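PDB 7DRQ: Uly1 from Catenovulum maritimum, which probably cleaves the marine algal polysaccharide ulvan by lyase chemistry, as a calcium-binding member of polysaccharide lyase family 24. Local coordinates for residues K244-L249 with I275-R280; Y295-D300 with Q306-K311. All coordinates share one frame; numbering follows the deposited sequence.

Contact 1 (K244-L249 with I275-R280); sequences KSFNVL and IGFQRR
One face of the F246 ring is covered by I275, whose two methyls, CG2 and CD1, divide it between them. CG2 lies over the outer part of the ring, 3.6 Å from CZ of F246 and 4.0 Å from the ring centroid, 28° off the normal, which makes it a CH-pi contact. CD1 of the same isoleucine covers the root of the ring, reaching F246 CD2 at 3.9 Å. With CG1 anti to the backbone N (chi1 -167°), I275 carries CD1 to the root of the ring while CG2 stays over its outer part. The other flat group, F277, meets F246 obliquely: its CE1 comes within 3.7 Å of CE2 of F246, the ring planes stand at 71°, and the centroids are 5.8 Å apart, neither a stack nor a clean T. No hydrogen bond crosses between the segments, and all three touching residues are buried, so this is purely apolar packing through a single phenylalanine. With an alanine at F246, the I275 methyls and CE1 of F277 would probably lose their cover, opening a gap beside W307, whose ring meets that of F246 edge-to-face. F277 in turn lies against F294, the two rings nearly parallel. F246 sits just past the end of strand 239-245, the outermost strand of its four-stranded antiparallel sheet, while I275 and F277 belong to strand 272-280 of the next sheet along the chain. The contact thus joins two successive sheets of the beta-propeller-like BNR region.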
loop_
_atom_site.group_PDB
_atom_site.type_symbol
_atom_site.label_atom_id
_atom_site.label_comp_id
_atom_site.label_asym_id
_atom_site.label_seq_id
_atom_site.Cartn_x
_atom_site.Cartn_y
_atom_site.Cartn_z
ATOM N N LYS A 244 -5.185 -10.760 13.261
ATOM C CA LYS A 244 -5.476 -10.126 14.536
ATOM C C LYS A 244 -5.958 -8.704 14.282
ATOM O O LYS A 244 -5.381 -7.985 13.465
ATOM C CB LYS A 244 -4.224 -10.122 15.426
ATOM C CG LYS A 244 -4.399 -9.410 16.763
ATOM C CD LYS A 244 -3.217 -9.641 17.685
ATOM C CE LYS A 244 -3.219 -11.061 18.227
ATOM N NZ LYS A 244 -4.459 -11.344 19.005
ATOM N N SER A 245 -7.017 -8.290 14.978
ATOM C CA SER A 245 -7.602 -6.974 14.751
ATOM C C SER A 245 -6.844 -5.890 15.507
ATOM O O SER A 245 -6.696 -5.963 16.734
ATOM C CB SER A 245 -9.063 -6.970 15.210
ATOM O OG SER A 245 -9.797 -7.926 14.489
ATOM N N PHE A 246 -6.387 -4.867 14.785
ATOM C CA PHE A 246 -5.901 -3.677 15.471
ATOM C C PHE A 246 -7.053 -2.912 16.116
ATOM O O PHE A 246 -6.925 -2.416 17.244
ATOM C CB PHE A 246 -5.148 -2.744 14.518
ATOM C CG PHE A 246 -4.899 -1.398 15.132
ATOM C CD1 PHE A 246 -3.890 -1.240 16.064
ATOM C CD2 PHE A 246 -5.736 -0.326 14.867
ATOM C CE1 PHE A 246 -3.688 -0.026 16.689
ATOM C CE2 PHE A 246 -5.540 0.897 15.495
ATOM C CZ PHE A 246 -4.513 1.042 16.403
ATOM N N ASN A 247 -8.167 -2.777 15.400
ATOM C CA ASN A 247 -9.379 -2.151 15.905
ATOM C C ASN A 247 -10.560 -3.061 15.595
ATOM O O ASN A 247 -10.488 -3.948 14.737
ATOM C CB ASN A 247 -9.582 -0.730 15.317
ATOM C CG ASN A 247 -9.865 -0.734 13.817
ATOM O OD1 ASN A 247 -9.057 -1.208 13.019
ATOM N ND2 ASN A 247 -11.015 -0.199 13.435
ATOM N N VAL A 248 -11.660 -2.856 16.323
ATOM C CA VAL A 248 -12.808 -3.744 16.193
ATOM C C VAL A 248 -13.617 -3.400 14.947
ATOM O O VAL A 248 -13.533 -2.306 14.382
ATOM C CB VAL A 248 -13.696 -3.678 17.447
ATOM C CG1 VAL A 248 -12.877 -3.933 18.709
ATOM C CG2 VAL A 248 -14.400 -2.313 17.515
ATOM N N LEU A 249 -14.433 -4.358 14.525
ATOM C CA LEU A 249 -15.597 -4.042 13.715
ATOM C C LEU A 249 -16.797 -3.877 14.636
ATOM O O LEU A 249 -16.806 -4.360 15.775
ATOM C CB LEU A 249 -15.871 -5.127 12.675
ATOM C CG LEU A 249 -14.835 -5.292 11.557
ATOM C CD1 LEU A 249 -15.064 -6.579 10.798
ATOM C CD2 LEU A 249 -14.857 -4.093 10.604
ATOM N N ILE A 275 1.291 2.007 13.767
ATOM C CA ILE A 275 0.245 2.369 12.817
ATOM C C ILE A 275 -0.036 3.864 12.917
ATOM O O ILE A 275 0.016 4.454 14.001
ATOM C CB ILE A 275 -1.039 1.544 13.067
ATOM C CG1 ILE A 275 -2.023 1.684 11.897
ATOM C CG2 ILE A 275 -1.662 1.939 14.406
ATOM C CD1 ILE A 275 -3.252 0.757 12.008
ATOM N N GLY A 276 -0.292 4.482 11.774
ATOM C CA GLY A 276 -0.845 5.826 11.735
ATOM C C GLY A 276 -2.071 5.795 10.852
ATOM O O GLY A 276 -2.112 5.065 9.863
ATOM N N PHE A 277 -3.091 6.560 11.236
ATOM C CA PHE A 277 -4.320 6.472 10.460
ATOM C C PHE A 277 -5.192 7.694 10.702
ATOM O O PHE A 277 -4.975 8.472 11.634
ATOM C CB PHE A 277 -5.101 5.177 10.785
ATOM C CG PHE A 277 -5.586 5.081 12.205
ATOM C CD1 PHE A 277 -4.784 4.511 13.186
ATOM C CD2 PHE A 277 -6.867 5.515 12.554
ATOM C CE1 PHE A 277 -5.230 4.402 14.497
ATOM C CE2 PHE A 277 -7.328 5.403 13.874
ATOM C CZ PHE A 277 -6.509 4.839 14.840
ATOM N N GLN A 278 -6.169 7.860 9.815
ATOM C CA GLN A 278 -7.291 8.762 10.013
ATOM C C GLN A 278 -8.578 7.945 10.032
ATOM O O GLN A 278 -8.606 6.782 9.633
ATOM C CB GLN A 278 -7.324 9.851 8.918
ATOM C CG GLN A 278 -5.974 10.568 8.828
ATOM C CD GLN A 278 -5.989 11.807 7.945
ATOM O OE1 GLN A 278 -5.889 11.716 6.717
ATOM N NE2 GLN A 278 -6.105 12.974 8.569
ATOM N N ARG A 279 -9.649 8.558 10.513
ATOM C CA ARG A 279 -10.891 7.850 10.786
ATOM C C ARG A 279 -11.984 8.377 9.863
ATOM O O ARG A 279 -12.030 9.571 9.570
ATOM C CB ARG A 279 -11.291 8.029 12.261
ATOM C CG ARG A 279 -12.768 7.741 12.551
ATOM C CD ARG A 279 -13.116 7.956 14.033
ATOM N NE ARG A 279 -12.978 9.355 14.426
ATOM C CZ ARG A 279 -12.873 9.770 15.690
ATOM N NH1 ARG A 279 -12.917 8.884 16.673
ATOM N NH2 ARG A 279 -12.776 11.070 15.967
ATOM N N ARG A 280 -12.852 7.493 9.370
ATOM C CA ARG A 280 -14.063 7.936 8.698
ATOM C C ARG A 280 -15.236 7.523 9.568
ATOM O O ARG A 280 -15.469 6.328 9.772
ATOM C CB ARG A 280 -14.223 7.362 7.286
ATOM C CG ARG A 280 -15.457 7.953 6.574
ATOM C CD ARG A 280 -15.619 7.453 5.130
ATOM N NE ARG A 280 -14.485 7.803 4.277
ATOM C CZ ARG A 280 -14.412 7.530 2.977
ATOM N NH1 ARG A 280 -15.427 6.936 2.363
ATOM N NH2 ARG A 280 -13.327 7.864 2.282
#

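Contact 2 (Y295-D300 with Q306-K311); sequences YAYSDD and QWKNYK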
loop_
_atom_site.group_PDB
_atom_site.type_symbol
_atom_site.label_atom_id
_atom_site.label_comp_id
_atom_site.label_asym_id
_atom_site.label_seq_id
_atom_site.Cartn_x
_atom_site.Cartn_y
_atom_site.Cartn_z
ATOM N N TYR A 295 -2.268 7.672 15.900
ATOM C CA TYR A 295 -1.000 6.953 15.863
ATOM C C TYR A 295 -0.887 6.088 17.106
ATOM O O TYR A 295 -1.268 6.514 18.202
ATOM C CB TYR A 295 0.180 7.932 15.787
ATOM C CG TYR A 295 1.544 7.377 16.171
ATOM C CD1 TYR A 295 2.284 6.618 15.271
ATOM C CD2 TYR A 295 2.119 7.685 17.398
ATOM C CE1 TYR A 295 3.550 6.147 15.597
ATOM C CE2 TYR A 295 3.370 7.202 17.751
ATOM C CZ TYR A 295 4.080 6.433 16.845
ATOM O OH TYR A 295 5.332 5.984 17.176
ATOM N N ALA A 296 -0.362 4.880 16.933
ATOM C CA ALA A 296 -0.066 4.019 18.066
ATOM C C ALA A 296 1.108 3.130 17.693
ATOM O O ALA A 296 1.384 2.912 16.511
ATOM C CB ALA A 296 -1.279 3.170 18.472
ATOM N N TYR A 297 1.791 2.599 18.708
ATOM C CA TYR A 297 2.913 1.708 18.449
ATOM C C TYR A 297 2.889 0.580 19.468
ATOM O O TYR A 297 2.315 0.708 20.552
ATOM C CB TYR A 297 4.261 2.451 18.487
ATOM C CG TYR A 297 4.618 2.993 19.855
ATOM C CD1 TYR A 297 5.324 2.219 20.771
ATOM C CD2 TYR A 297 4.248 4.275 20.226
ATOM C CE1 TYR A 297 5.646 2.707 22.018
ATOM C CE2 TYR A 297 4.563 4.772 21.485
ATOM C CZ TYR A 297 5.263 3.986 22.369
ATOM O OH TYR A 297 5.580 4.477 23.615
ATOM N N SER A 298 3.517 -0.532 19.105
ATOM C CA SER A 298 3.580 -1.706 19.963
ATOM C C SER A 298 5.005 -1.908 20.460
ATOM O O SER A 298 5.959 -1.828 19.679
ATOM C CB SER A 298 3.107 -2.953 19.215
ATOM O OG SER A 298 3.372 -4.115 19.996
ATOM N N ASP A 299 5.149 -2.161 21.758
ATOM C CA ASP A 299 6.438 -2.514 22.333
ATOM C C ASP A 299 6.688 -4.016 22.288
ATOM O O ASP A 299 7.736 -4.474 22.738
ATOM C CB ASP A 299 6.534 -1.978 23.772
ATOM C CG ASP A 299 6.882 -0.489 23.810
ATOM O OD1 ASP A 299 7.532 -0.029 22.852
ATOM O OD2 ASP A 299 6.513 0.227 24.773
ATOM N N ASP A 300 5.756 -4.772 21.721
ATOM C CA ASP A 300 5.866 -6.214 21.561
ATOM C C ASP A 300 6.489 -6.511 20.201
ATOM O O ASP A 300 5.970 -6.033 19.178
ATOM C CB ASP A 300 4.464 -6.821 21.674
ATOM C CG ASP A 300 4.412 -8.332 21.507
ATOM O OD1 ASP A 300 5.419 -9.001 21.194
ATOM O OD2 ASP A 300 3.296 -8.861 21.690
ATOM N N GLN A 306 0.987 -4.765 24.153
ATOM C CA GLN A 306 1.816 -3.613 24.529
ATOM C C GLN A 306 1.640 -2.437 23.571
ATOM O O GLN A 306 2.604 -1.748 23.230
ATOM C CB GLN A 306 3.293 -4.007 24.600
ATOM C CG GLN A 306 3.609 -5.091 25.622
ATOM C CD GLN A 306 5.086 -5.408 25.638
ATOM O OE1 GLN A 306 5.917 -4.521 25.861
ATOM N NE2 GLN A 306 5.430 -6.662 25.372
ATOM N N TRP A 307 0.412 -2.220 23.120
ATOM C CA TRP A 307 0.121 -1.096 22.238
ATOM C C TRP A 307 -0.071 0.179 23.045
ATOM O O TRP A 307 -0.737 0.181 24.090
ATOM C CB TRP A 307 -1.125 -1.382 21.405
ATOM C CG TRP A 307 -0.823 -2.224 20.206
ATOM C CD1 TRP A 307 -0.865 -3.583 20.126
ATOM C CD2 TRP A 307 -0.417 -1.754 18.909
ATOM N NE1 TRP A 307 -0.521 -3.996 18.858
ATOM C CE2 TRP A 307 -0.233 -2.892 18.093
ATOM C CE3 TRP A 307 -0.192 -0.484 18.363
ATOM C CZ2 TRP A 307 0.160 -2.800 16.757
ATOM C CZ3 TRP A 307 0.200 -0.391 17.019
ATOM C CH2 TRP A 307 0.377 -1.541 16.241
ATOM N N LYS A 308 0.507 1.272 22.542
ATOM C CA LYS A 308 0.564 2.534 23.260
ATOM C C LYS A 308 0.299 3.694 22.307
ATOM O O LYS A 308 0.522 3.591 21.103
ATOM C CB LYS A 308 1.926 2.724 23.933
ATOM C CG LYS A 308 2.410 1.465 24.654
ATOM C CD LYS A 308 3.256 1.779 25.848
ATOM C CE LYS A 308 3.458 0.534 26.709
ATOM N NZ LYS A 308 4.837 0.009 26.597
ATOM N N ASN A 309 -0.170 4.809 22.861
ATOM C CA ASN A 309 -0.302 6.017 22.062
ATOM C C ASN A 309 1.011 6.799 22.116
ATOM O O ASN A 309 2.000 6.353 22.703
ATOM C CB ASN A 309 -1.510 6.846 22.511
ATOM C CG ASN A 309 -1.387 7.375 23.937
ATOM O OD1 ASN A 309 -0.297 7.469 24.498
ATOM N ND2 ASN A 309 -2.529 7.741 24.522
ATOM N N TYR A 310 1.041 7.979 21.486
ATOM C CA TYR A 310 2.323 8.661 21.345
ATOM C C TYR A 310 2.884 9.101 22.686
ATOM O O TYR A 310 4.104 9.253 22.812
ATOM C CB TYR A 310 2.211 9.863 20.396
ATOM C CG TYR A 310 1.717 11.145 21.040
ATOM C CD1 TYR A 310 0.357 11.399 21.189
ATOM C CD2 TYR A 310 2.616 12.113 21.477
ATOM C CE1 TYR A 310 -0.096 12.578 21.778
ATOM C CE2 TYR A 310 2.179 13.287 22.053
ATOM C CZ TYR A 310 0.830 13.519 22.203
ATOM O OH TYR A 310 0.425 14.702 22.775
ATOM N N LYS A 311 2.031 9.274 23.692
ATOM C CA LYS A 311 2.490 9.617 25.032
ATOM C C LYS A 311 3.033 8.415 25.798
ATOM O O LYS A 311 3.580 8.594 26.894
ATOM C CB LYS A 311 1.343 10.237 25.838
ATOM C CG LYS A 311 0.829 11.566 25.310
ATOM C CD LYS A 311 -0.515 11.869 25.974
ATOM C CE LYS A 311 -1.084 13.210 25.572
ATOM N NZ LYS A 311 -2.378 13.435 26.283
HETATM O O HOH W 1 -1.060 8.747 19.694
HETATM O O HOH W 2 5.770 7.141 23.933
#
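Y297 and K308 form the hydrogen-bonded antiparallel pair that ties this hairpin together. Y297 N donates a hydrogen bond to K308 O at 2.9 Å, in the carbonyl plane, and K308 N returns a bond of 2.7 Å to Y297 O. Two residues on, past the non-hydrogen-bonded pair of S298 and W307, D299 N donates to Q306 O at 3.0 Å, 37° above the carbonyl plane. The carboxylate of D299 is shared between two lysines: OD2 forms a salt bridge with K308 NZ, whose modelled length is doubtfully short, while OD1 pairs with K272. CB of K308 lies over one face of the Y297 ring, a CH-pi contact. Two waters serve the far end. One bridges Y295 O and Y310 N, accepting from the latter; the other joins Y297 OH to Y310 O, to which it donates, at 2.9 Å. Y295 OH is satisfied outside the hairpin by R274. Around the turn, S298 OG accepts from D300 N at 3.0 Å in an ST turn and also bonds to T305 O, while the D300 carboxylate holds S302 N and T305 OG1. On the S298 side of the sheet, CB of S298 rests over the five-membered ring of W307, 3.7 Å from its centroid, and W307 NE1 is bonded to G303 O. The short strand 307-308 flanks the end of strand 290-298, which on its other edge bonds to strand 272-280 through A296 and S298. W307 reaches back over I273 and I275 of that strand, and Y295 and Y310 pack against L359 of strand 359-369.

Overall arrangement
From the N terminus, contact 1 comes first: the chain leaves strand 239-245, runs through strand 261-269 and returns on strand 272-280, closing a loop of 25 residues. Contact 2 follows in series, neither nesting in nor crossing it; five residues separate its segments, so it closes a short hairpin. Their centres are 13 Å apart and they meet directly, since strands 272-280 and 290-298 are neighbours in one sheet: I275 N lies 2.9 Å from A296 O, a probable hydrogen bond, and I275 CG2 touches W307. Contact 1 therefore joins two successive sheets, whereas contact 2 adds the short strand 307-308 to the second sheet, beside 290-298.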